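Local coordinates for protein catalase (Exiguobacterium oxidotolerans, PDB 2J2M) that catalyses the breakdown of hydrogen peroxide to water and oxygen as a haem-containing catalase, the peroxide probably reaching the buried haem iron through a main channel, at residues 202-205 and 209-212; 119-124 and 396-401; 273-278 and 421-426. All coordinates share one frame; numbering follows the deposited sequence.

Interaction 1: residues 202-205 and 209-212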
# COMPACT_ATOMS: atom_id res chain seq x y z
N LYS A 202 -20.33 -22.84 -18.11
CA LYS A 202 -20.60 -24.27 -18.11
C LYS A 202 -21.30 -24.66 -16.82
O LYS A 202 -20.89 -24.27 -15.72
CB LYS A 202 -19.31 -25.08 -18.26
CG LYS A 202 -18.70 -25.04 -19.66
CD LYS A 202 -17.28 -25.63 -19.67
CE LYS A 202 -16.88 -26.00 -21.10
NZ LYS A 202 -15.60 -26.75 -21.24
N TRP A 203 -22.38 -25.42 -16.96
CA TRP A 203 -23.01 -26.05 -15.81
C TRP A 203 -22.86 -27.55 -16.02
O TRP A 203 -23.11 -28.07 -17.13
CB TRP A 203 -24.47 -25.67 -15.74
CG TRP A 203 -24.75 -24.29 -15.16
CD1 TRP A 203 -23.84 -23.31 -14.84
CD2 TRP A 203 -26.05 -23.74 -14.87
NE1 TRP A 203 -24.48 -22.21 -14.35
CE2 TRP A 203 -25.84 -22.44 -14.35
CE3 TRP A 203 -27.36 -24.24 -14.96
CZ2 TRP A 203 -26.90 -21.62 -13.93
CZ3 TRP A 203 -28.41 -23.42 -14.56
CH2 TRP A 203 -28.18 -22.12 -14.06
N VAL A 204 -22.41 -28.23 -14.97
CA VAL A 204 -22.17 -29.66 -14.96
C VAL A 204 -23.14 -30.25 -13.93
O VAL A 204 -23.24 -29.72 -12.82
CB VAL A 204 -20.73 -29.95 -14.50
CG1 VAL A 204 -20.42 -31.44 -14.58
CG2 VAL A 204 -19.71 -29.14 -15.32
N ASN A 205 -23.85 -31.33 -14.30
CA ASN A 205 -24.73 -32.01 -13.33
C ASN A 205 -24.03 -33.12 -12.56
O ASN A 205 -22.80 -33.33 -12.71
CB ASN A 205 -26.08 -32.49 -13.93
CG ASN A 205 -25.92 -33.53 -15.03
OD1 ASN A 205 -24.96 -34.31 -15.04
ND2 ASN A 205 -26.84 -33.53 -15.97
N ASN A 209 -22.40 -34.49 -16.94
CA ASN A 209 -22.80 -33.89 -18.21
C ASN A 209 -22.70 -32.38 -18.15
O ASN A 209 -23.30 -31.73 -17.27
CB ASN A 209 -24.24 -34.26 -18.58
CG ASN A 209 -24.58 -33.86 -20.01
OD1 ASN A 209 -23.85 -34.20 -20.94
ND2 ASN A 209 -25.67 -33.12 -20.18
N THR A 210 -21.96 -31.80 -19.09
CA THR A 210 -21.87 -30.33 -19.12
C THR A 210 -22.67 -29.70 -20.24
O THR A 210 -22.67 -30.20 -21.34
CB THR A 210 -20.40 -29.77 -18.93
OG1 THR A 210 -20.20 -28.58 -19.70
CG2 THR A 210 -19.36 -30.80 -19.29
N VAL A 211 -23.42 -28.64 -19.93
CA VAL A 211 -24.04 -27.80 -20.96
C VAL A 211 -23.48 -26.37 -20.89
O VAL A 211 -23.03 -25.93 -19.83
CB VAL A 211 -25.61 -27.76 -20.83
CG1 VAL A 211 -26.23 -29.14 -21.14
CG2 VAL A 211 -26.04 -27.30 -19.42
N TYR A 212 -23.51 -25.66 -22.02
CA TYR A 212 -23.29 -24.21 -22.06
C TYR A 212 -24.53 -23.42 -21.69
O TYR A 212 -25.63 -23.66 -22.20
CB TYR A 212 -22.83 -23.74 -23.45
CG TYR A 212 -21.42 -24.17 -23.82
CD1 TYR A 212 -20.31 -23.54 -23.24
CD2 TYR A 212 -21.21 -25.19 -24.74
CE1 TYR A 212 -19.02 -23.92 -23.57
CE2 TYR A 212 -19.92 -25.59 -25.08
CZ TYR A 212 -18.83 -24.94 -24.49
OH TYR A 212 -17.55 -25.32 -24.82

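Interaction 2: residues 119-124 and 396-401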
# COMPACT_ATOMS: atom_id res chain seq x y z
N THR A 119 -23.82 -18.78 -0.76
CA THR A 119 -24.34 -20.15 -0.84
C THR A 119 -23.78 -21.10 0.25
O THR A 119 -22.71 -20.87 0.80
CB THR A 119 -23.95 -20.69 -2.24
OG1 THR A 119 -24.95 -20.30 -3.19
CG2 THR A 119 -23.77 -22.17 -2.25
N GLU A 120 -24.49 -22.19 0.52
CA GLU A 120 -24.00 -23.23 1.45
C GLU A 120 -22.67 -23.93 1.02
O GLU A 120 -21.93 -24.42 1.86
CB GLU A 120 -25.11 -24.25 1.79
CG GLU A 120 -24.97 -24.85 3.20
CD GLU A 120 -26.31 -25.06 3.93
OE1 GLU A 120 -27.03 -26.04 3.59
OE2 GLU A 120 -26.64 -24.27 4.85
N GLU A 121 -22.38 -23.92 -0.28
CA GLU A 121 -21.11 -24.44 -0.83
C GLU A 121 -20.17 -23.34 -1.36
O GLU A 121 -19.42 -23.57 -2.32
CB GLU A 121 -21.37 -25.49 -1.94
CG GLU A 121 -22.01 -26.79 -1.41
CD GLU A 121 -22.00 -27.93 -2.43
OE1 GLU A 121 -21.82 -27.71 -3.66
OE2 GLU A 121 -22.20 -29.08 -1.97
N GLY A 122 -20.22 -22.16 -0.75
CA GLY A 122 -19.39 -21.02 -1.20
C GLY A 122 -20.10 -19.85 -1.88
O GLY A 122 -21.33 -19.89 -2.13
N ASN A 123 -19.34 -18.80 -2.15
CA ASN A 123 -19.87 -17.65 -2.90
C ASN A 123 -19.83 -17.90 -4.41
O ASN A 123 -18.82 -18.41 -4.95
CB ASN A 123 -19.14 -16.34 -2.55
CG ASN A 123 -19.40 -15.87 -1.11
OD1 ASN A 123 -20.15 -16.51 -0.35
ND2 ASN A 123 -18.75 -14.76 -0.72
N TRP A 124 -20.93 -17.54 -5.07
CA TRP A 124 -20.99 -17.43 -6.51
C TRP A 124 -21.23 -15.99 -6.89
O TRP A 124 -22.23 -15.36 -6.46
CB TRP A 124 -22.15 -18.26 -7.07
CG TRP A 124 -22.44 -17.98 -8.54
CD1 TRP A 124 -21.53 -17.82 -9.55
CD2 TRP A 124 -23.72 -17.86 -9.15
NE1 TRP A 124 -22.16 -17.58 -10.74
CE2 TRP A 124 -23.51 -17.61 -10.53
CE3 TRP A 124 -25.03 -17.96 -8.67
CZ2 TRP A 124 -24.55 -17.43 -11.42
CZ3 TRP A 124 -26.08 -17.78 -9.57
CH2 TRP A 124 -25.83 -17.52 -10.93
N PRO A 396 -12.44 -35.21 -2.36
CA PRO A 396 -12.27 -35.60 -3.78
C PRO A 396 -13.50 -35.47 -4.66
O PRO A 396 -13.37 -35.16 -5.85
CB PRO A 396 -11.82 -37.05 -3.68
CG PRO A 396 -11.03 -37.08 -2.42
CD PRO A 396 -11.79 -36.18 -1.46
N GLU A 397 -14.69 -35.69 -4.10
CA GLU A 397 -15.95 -35.56 -4.85
C GLU A 397 -16.17 -34.12 -5.30
O GLU A 397 -17.05 -33.83 -6.10
CB GLU A 397 -17.14 -36.08 -4.03
CG GLU A 397 -17.79 -35.06 -3.09
CD GLU A 397 -18.58 -35.70 -1.95
OE1 GLU A 397 -19.23 -34.97 -1.17
OE2 GLU A 397 -18.54 -36.95 -1.84
N TYR A 398 -15.36 -33.22 -4.78
CA TYR A 398 -15.52 -31.81 -5.14
C TYR A 398 -14.57 -31.33 -6.25
O TYR A 398 -14.66 -30.18 -6.68
CB TYR A 398 -15.43 -30.93 -3.89
CG TYR A 398 -16.74 -30.85 -3.15
CD1 TYR A 398 -16.96 -31.60 -1.99
CD2 TYR A 398 -17.77 -30.03 -3.63
CE1 TYR A 398 -18.19 -31.53 -1.31
CE2 TYR A 398 -18.99 -29.95 -2.97
CZ TYR A 398 -19.19 -30.69 -1.81
OH TYR A 398 -20.40 -30.60 -1.18
N THR A 399 -13.67 -32.21 -6.70
CA THR A 399 -12.76 -31.90 -7.79
C THR A 399 -13.55 -31.53 -9.04
O THR A 399 -14.56 -32.15 -9.35
CB THR A 399 -11.82 -33.10 -8.09
OG1 THR A 399 -11.19 -33.52 -6.88
CG2 THR A 399 -10.75 -32.75 -9.08
N GLU A 400 -13.08 -30.48 -9.71
CA GLU A 400 -13.68 -29.99 -10.96
C GLU A 400 -13.40 -31.01 -12.04
O GLU A 400 -12.24 -31.35 -12.28
CB GLU A 400 -13.09 -28.62 -11.37
CG GLU A 400 -13.11 -27.52 -10.28
CD GLU A 400 -11.76 -27.38 -9.55
OE1 GLU A 400 -11.21 -28.41 -9.09
OE2 GLU A 400 -11.27 -26.23 -9.41
N ASP A 401 -14.44 -31.50 -12.70
CA ASP A 401 -14.22 -32.53 -13.72
C ASP A 401 -13.42 -32.02 -14.90
O ASP A 401 -13.35 -30.80 -15.17
CB ASP A 401 -15.51 -33.21 -14.16
CG ASP A 401 -16.68 -32.29 -14.14
OD1 ASP A 401 -17.61 -32.54 -13.32
OD2 ASP A 401 -16.66 -31.31 -14.93

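Interaction 3: residues 273-278 and 421-426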
# COMPACT_ATOMS: atom_id res chain seq x y z
N PHE A 273 -24.45 -22.61 -35.82
CA PHE A 273 -24.91 -21.25 -36.02
C PHE A 273 -23.98 -20.54 -37.00
O PHE A 273 -22.96 -21.10 -37.36
CB PHE A 273 -24.94 -20.50 -34.68
CG PHE A 273 -25.68 -21.23 -33.59
CD1 PHE A 273 -25.02 -22.12 -32.74
CD2 PHE A 273 -27.05 -21.04 -33.41
CE1 PHE A 273 -25.70 -22.79 -31.73
CE2 PHE A 273 -27.73 -21.69 -32.39
CZ PHE A 273 -27.05 -22.58 -31.56
N ASP A 274 -24.33 -19.32 -37.41
CA ASP A 274 -23.46 -18.56 -38.31
C ASP A 274 -22.50 -17.71 -37.48
O ASP A 274 -21.83 -16.81 -38.00
CB ASP A 274 -24.26 -17.71 -39.30
CG ASP A 274 -25.21 -16.73 -38.62
OD1 ASP A 274 -25.04 -16.39 -37.42
OD2 ASP A 274 -26.16 -16.28 -39.31
N PHE A 275 -22.45 -18.02 -36.19
CA PHE A 275 -21.60 -17.35 -35.23
C PHE A 275 -21.02 -18.38 -34.26
O PHE A 275 -21.63 -19.42 -34.05
CB PHE A 275 -22.40 -16.25 -34.51
CG PHE A 275 -23.46 -16.76 -33.58
CD1 PHE A 275 -24.75 -17.00 -34.04
CD2 PHE A 275 -23.19 -16.94 -32.23
CE1 PHE A 275 -25.75 -17.46 -33.19
CE2 PHE A 275 -24.17 -17.40 -31.37
CZ PHE A 275 -25.45 -17.67 -31.85
N ASP A 276 -19.84 -18.11 -33.69
CA ASP A 276 -19.30 -18.87 -32.56
C ASP A 276 -20.02 -18.50 -31.24
O ASP A 276 -19.89 -17.37 -30.75
CB ASP A 276 -17.78 -18.66 -32.42
CG ASP A 276 -17.12 -19.65 -31.45
OD1 ASP A 276 -15.99 -20.09 -31.71
OD2 ASP A 276 -17.71 -20.00 -30.40
N PRO A 277 -20.77 -19.46 -30.66
CA PRO A 277 -21.53 -19.17 -29.43
C PRO A 277 -20.70 -18.74 -28.19
O PRO A 277 -21.27 -18.21 -27.26
CB PRO A 277 -22.26 -20.50 -29.15
CG PRO A 277 -21.47 -21.54 -29.92
CD PRO A 277 -20.99 -20.83 -31.14
N LEU A 278 -19.39 -18.98 -28.23
CA LEU A 278 -18.38 -18.54 -27.25
C LEU A 278 -17.81 -17.12 -27.53
O LEU A 278 -16.97 -16.62 -26.77
CB LEU A 278 -17.18 -19.49 -27.31
CG LEU A 278 -16.68 -20.50 -26.26
CD1 LEU A 278 -17.76 -21.42 -25.77
CD2 LEU A 278 -15.54 -21.30 -26.91
N PHE A 421 -20.36 -8.46 -38.59
CA PHE A 421 -21.40 -7.56 -39.11
C PHE A 421 -22.78 -8.22 -39.26
O PHE A 421 -23.81 -7.55 -39.27
CB PHE A 421 -20.96 -6.98 -40.47
CG PHE A 421 -19.59 -6.36 -40.45
CD1 PHE A 421 -19.35 -5.15 -39.80
CD2 PHE A 421 -18.52 -6.99 -41.09
CE1 PHE A 421 -18.09 -4.57 -39.78
CE2 PHE A 421 -17.24 -6.43 -41.06
CZ PHE A 421 -17.02 -5.22 -40.41
N GLY A 422 -22.77 -9.55 -39.37
CA GLY A 422 -23.97 -10.32 -39.69
C GLY A 422 -24.97 -10.26 -38.57
O GLY A 422 -26.14 -9.91 -38.79
N GLN A 423 -24.53 -10.58 -37.35
CA GLN A 423 -25.47 -10.57 -36.23
C GLN A 423 -25.90 -9.14 -35.84
O GLN A 423 -27.08 -8.90 -35.51
CB GLN A 423 -24.97 -11.36 -35.02
CG GLN A 423 -26.11 -11.47 -34.01
CD GLN A 423 -25.80 -12.31 -32.81
OE1 GLN A 423 -25.43 -11.78 -31.76
NE2 GLN A 423 -25.96 -13.62 -32.94
N ALA A 424 -24.95 -8.21 -35.90
CA ALA A 424 -25.23 -6.78 -35.74
C ALA A 424 -26.37 -6.33 -36.65
O ALA A 424 -27.30 -5.63 -36.21
CB ALA A 424 -23.98 -5.97 -36.02
N GLY A 425 -26.32 -6.75 -37.92
CA GLY A 425 -27.41 -6.48 -38.87
C GLY A 425 -28.74 -7.04 -38.40
O GLY A 425 -29.73 -6.33 -38.38
N GLU A 426 -28.76 -8.33 -38.03
CA GLU A 426 -29.96 -8.97 -37.48
C GLU A 426 -30.50 -8.20 -36.28
O GLU A 426 -31.71 -7.97 -36.19
CB GLU A 426 -29.69 -10.41 -37.07
CG GLU A 426 -29.28 -11.35 -38.21
CD GLU A 426 -28.85 -12.71 -37.69
OE1 GLU A 426 -29.75 -13.51 -37.34
OE2 GLU A 426 -27.62 -12.96 -37.62
O HOH W 1 -26.96 -15.06 -35.54

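Interaction 1: residues 202-205 and 209-212
Trp-203 and Val-211 face each other as an antiparallel hydrogen-bonded pair, the backbone centre of this contact. Trp-203 N donates to Val-211 O at 3.0 Å and Val-211 N returns a bond to Trp-203 O at 2.9 Å. The flanking pairs, Lys-202 with Tyr-212 and Val-204 with Thr-210, are non-hydrogen-bonded; CA-H...O contacts tighten the seam, as from Thr-210 CA to Trp-203 O.

At the turn end one backbone bond and the one side-chain hydrogen bond across the segments come together. Asn-205 N gives a bond of 3.0 Å to Asn-209 O, and Asn-205 OD1 takes one of 3.2 Å from Asn-209 N, which stands above the amide plane and not on a lone pair. With CG between the backbone N and the carbonyl carbon (chi1 63°), the amide reaches across to its partner; OD1 also receives His-207 N, while ND2 bonds to Lys-74 O. Replacing Asn-205 by alanine removes OD1, which would probably leave Asn-209 N and His-207 N without their shared acceptor and the turn less firmly held.

Side chains divide between the two faces. Lys-202 runs extended beside Tyr-212, its CE 3.8 Å from Tyr-212 OH; both tips bond to Glu-328, and Lys-202 NZ also to Gln-403 OE1. On that face Val-204 CG2 meets Thr-210 CB at 3.7 Å. On the other, Trp-203 CB lies 4.3 Å from Val-211 CG2, the indole leading away towards Val-262 and Met-324. The whole is a beta hairpin within the antiparallel barrel sheet of the catalase fold.

Interaction 2: residues 119-124 and 396-401
The Tyr-398 ring meets the carboxylate of Glu-121 at its edge: Glu-121 OE1 lies in the ring plane, 3.7 Å from Tyr-398 CE2, and OE2 stays near that plane. The two flat groups are turned 71° apart, so they do not stack. Pro-15 of a second subunit also packs against Tyr-398, bringing the interface between chains up to this ring.

The bond itself runs from Tyr-398 OH to Glu-121 OE2. Its modelled length of 2.5 Å is very short, and at this resolution the exact value is doubtful. Glu-121 reaches out with CG anti to the carbonyl carbon (chi1 -67°) and an extended chain; together the two side chains span the 10.2 Å between Glu-121 CA and Tyr-398 CA.

Each partner rides on a compact turn. Residues 119-122 form a type I beta turn joining strands 112-119 and 122-129, with Gly-122 N bonded to Thr-119 O at 3.2 Å. On the other side of the bond, Tyr-398 ends a short 3-10 segment, where Pro-396 O accepts both Thr-399 N at 3.1 Å and Thr-399 OG1 at 2.9 Å from the same face of its plane. Further along, Glu-400 forms a salt bridge with Arg-412 of a third subunit, so this loop is part of the tetramer's interwoven surface.

A single phenol-to-carboxylate bond therefore ties the barrel hairpin to a late loop. Glu-397 OE1, 6.6 Å from Glu-121 OE2, adds a second negative charge, which could modestly raise the proton affinity of Glu-121, while the phenol's donation would probably ease the same charge.

Interaction 3: residues 273-278 and 421-426
A water-centred polar junction, where the loop bearing Asp-274 and Phe-275 meets the first turn of helix 422-430 at Gln-423 and Glu-426, joins the barrel region of the catalase to its C-terminal helices. The bound water donates to Asp-274 OD1 and to Glu-426 OE2, each at 3.0 Å, and accepts from Gln-423 NE2 at 3.1 Å. Three side chains thus share one molecule, and its two protons go to the two acids. Those carboxylates come from opposite directions with planes 89° apart, and Asp-274 OD2 lies 4.0 Å from Glu-426 OE2; the water probably eases the repulsion of the like charges.

Phe-421 occupies the N-cap position of helix 422-430, the start of the C-terminal helical domain of the catalase fold, and Gly-425 N bonds to Phe-421 O at 3.0 Å. Asn-419, just upstream, donates from ND2 to Asp-274 O.

Beside the water, Gln-423 NE2 sits over one face of the Phe-275 ring, offset toward the rim and nearest to Phe-275 CD1 at 3.8 Å. The amide is turned 67° from the ring rather than lying flat on it. Gln-423 gets there with CG anti to its own N (chi1 -171°) and an extended chain, while its OE1 accepts from Asp-283 N, a bond that limits rotation of the amide. Asp-274 OD1 lies in plane at the edge of the same ring. Farther along the loop Asp-276 OD2 accepts from Leu-278 N at 2.9 Å in an Asx turn, and the same oxygen forms a salt bridge with Arg-28 of a neighbouring subunit.

Interaction 1 is the buried member of the set, a hairpin held mainly by backbone bonds between neighbouring strands. Interaction 2 lies at the surface, where one side-chain bond links segments 272 residues apart; interaction 3, partly buried, relies on a water and an amide over a ring. Interactions 1 and 2 reach the same sheet and touch where Val-204 CG1 comes 3.3 Å from Asp-401 OD1. Tyr-212 CE1, in turn, packs 3.6 Å from Leu-278 CD1, joining interaction 1 to interaction 3. Interactions 2 and 3 remain apart, their nearest atoms about 15 Å from each other, and both have neighbouring subunits at hand.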